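Local atomic coordinates of transcription initiation factor TFIID subunit 6 (Drosophila melanogaster, PDB entry 1TAF), a protein that forms, as a subunit of the TFIID complex, a histone-like heterotetramer with Taf9 and helps mediate promoter responses to activators and repressors in RNA polymerase II transcription initiation. Residues L2-I7 and V36-K41. Residues are numbered along the deposited sequence; the frame is centred on the assembly and turned at random.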
# COMPACT_ATOMS: atom_id res chain seq x y z
N LEU B 2 5.79 6.99 25.48
CA LEU B 2 5.83 5.53 25.62
C LEU B 2 6.45 5.04 26.91
O LEU B 2 7.44 5.59 27.38
CB LEU B 2 6.58 4.91 24.43
CG LEU B 2 5.80 4.41 23.22
CD1 LEU B 2 6.77 3.88 22.18
CD2 LEU B 2 4.85 3.30 23.64
N TYR B 3 5.83 4.03 27.51
CA TYR B 3 6.37 3.42 28.71
C TYR B 3 7.07 2.17 28.19
O TYR B 3 6.77 1.68 27.10
CB TYR B 3 5.27 3.03 29.69
CG TYR B 3 4.48 4.19 30.27
CD1 TYR B 3 5.11 5.39 30.65
CD2 TYR B 3 3.10 4.08 30.47
CE1 TYR B 3 4.37 6.44 31.22
CE2 TYR B 3 2.36 5.12 31.03
CZ TYR B 3 2.99 6.29 31.41
OH TYR B 3 2.24 7.30 31.99
N GLY B 4 8.04 1.68 28.96
CA GLY B 4 8.77 0.50 28.54
C GLY B 4 9.87 0.87 27.58
O GLY B 4 10.21 2.04 27.43
N SER B 5 10.43 -0.13 26.91
CA SER B 5 11.51 0.07 25.97
C SER B 5 11.08 0.51 24.57
O SER B 5 9.95 0.29 24.13
CB SER B 5 12.35 -1.19 25.88
OG SER B 5 12.78 -1.58 27.17
N SER B 6 12.02 1.12 23.86
CA SER B 6 11.75 1.56 22.51
C SER B 6 13.03 1.63 21.71
O SER B 6 14.12 1.77 22.26
CB SER B 6 11.06 2.93 22.53
OG SER B 6 11.87 3.90 23.14
N ILE B 7 12.90 1.43 20.41
CA ILE B 7 14.02 1.49 19.48
C ILE B 7 14.52 2.93 19.48
O ILE B 7 13.73 3.87 19.55
CB ILE B 7 13.55 1.07 18.05
CG1 ILE B 7 13.15 -0.42 18.04
CG2 ILE B 7 14.61 1.38 17.01
CD1 ILE B 7 14.29 -1.41 18.39
N VAL B 36 7.58 2.74 15.37
CA VAL B 36 7.96 1.35 15.19
C VAL B 36 7.94 0.57 16.51
O VAL B 36 7.62 -0.61 16.53
CB VAL B 36 9.33 1.19 14.47
CG1 VAL B 36 10.51 1.44 15.43
CG2 VAL B 36 9.42 -0.21 13.84
N SER B 37 8.27 1.25 17.60
CA SER B 37 8.26 0.63 18.92
C SER B 37 6.83 0.31 19.33
O SER B 37 6.58 -0.71 19.95
CB SER B 37 8.90 1.56 19.94
OG SER B 37 10.22 1.82 19.54
N ILE B 38 5.90 1.19 18.96
CA ILE B 38 4.49 0.97 19.25
C ILE B 38 3.99 -0.24 18.46
O ILE B 38 3.21 -1.05 18.97
CB ILE B 38 3.63 2.21 18.90
CG1 ILE B 38 3.87 3.32 19.94
CG2 ILE B 38 2.15 1.85 18.83
CD1 ILE B 38 3.26 4.66 19.55
N LYS B 39 4.44 -0.33 17.21
CA LYS B 39 4.09 -1.43 16.31
C LYS B 39 4.65 -2.75 16.84
O LYS B 39 3.96 -3.77 16.82
CB LYS B 39 4.65 -1.17 14.91
CG LYS B 39 3.74 -0.40 14.01
CD LYS B 39 2.80 -1.36 13.29
CE LYS B 39 1.86 -0.65 12.32
NZ LYS B 39 1.13 -1.65 11.48
N LEU B 40 5.89 -2.71 17.30
CA LEU B 40 6.54 -3.90 17.86
C LEU B 40 5.78 -4.45 19.08
O LEU B 40 5.58 -5.66 19.20
CB LEU B 40 7.98 -3.57 18.27
CG LEU B 40 9.00 -3.50 17.13
CD1 LEU B 40 10.30 -2.89 17.65
CD2 LEU B 40 9.24 -4.90 16.57
N LYS B 41 5.34 -3.55 19.96
CA LYS B 41 4.59 -3.95 21.15
C LYS B 41 3.25 -4.57 20.74
O LYS B 41 2.84 -5.57 21.32
CB LYS B 41 4.40 -2.75 22.09
CG LYS B 41 5.73 -2.23 22.70
CD LYS B 41 5.53 -0.82 23.25
CE LYS B 41 6.85 -0.08 23.55
NZ LYS B 41 7.39 -0.24 24.93
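Residues 2-7, the irregular N-terminal lead into helix 9-18, bend back over the long central helix 26-53 at residues 36-41. The backbones come closest at S6 and S37, whose CA atoms lie 5.1 Å apart; L2 and I38 stand 7.9 Å apart, CA to CA. The bend passes through G4, whose phi/psi of 83/-166° would press a CB against Y3 O; a CB there would also crowd K41 NZ. K41 stretches into the curve of the loop, where its NZ donates hydrogen bonds to Y3 O at 3.0 Å and S5 O at 2.7 Å. One turn earlier, S37 OG accepts a hydrogen bond from I7 N at 2.8 Å, while also bonding to A33 O of its own helix. Apolar contacts flank these bonds: L2 CD1 meets I38 CG1 at 3.7 Å, I7 CB lies 4.0 Å from V36 CG1, and I7 CG1 lies 3.8 Å from L40 CD1. The neighbouring chain of TFIID TBP associated factor 42 (Taf9) packs against I7, V36 and L40, and one of its acidic side chains bonds S5 OG, so this corner of the histone fold adjoins the heterodimer interface. All three cross-segment hydrogen bonds pair a helix side chain with loop backbone, so the lysine ammonium and serine hydroxyl give an irregular segment backbone partners, beside the apolar contacts.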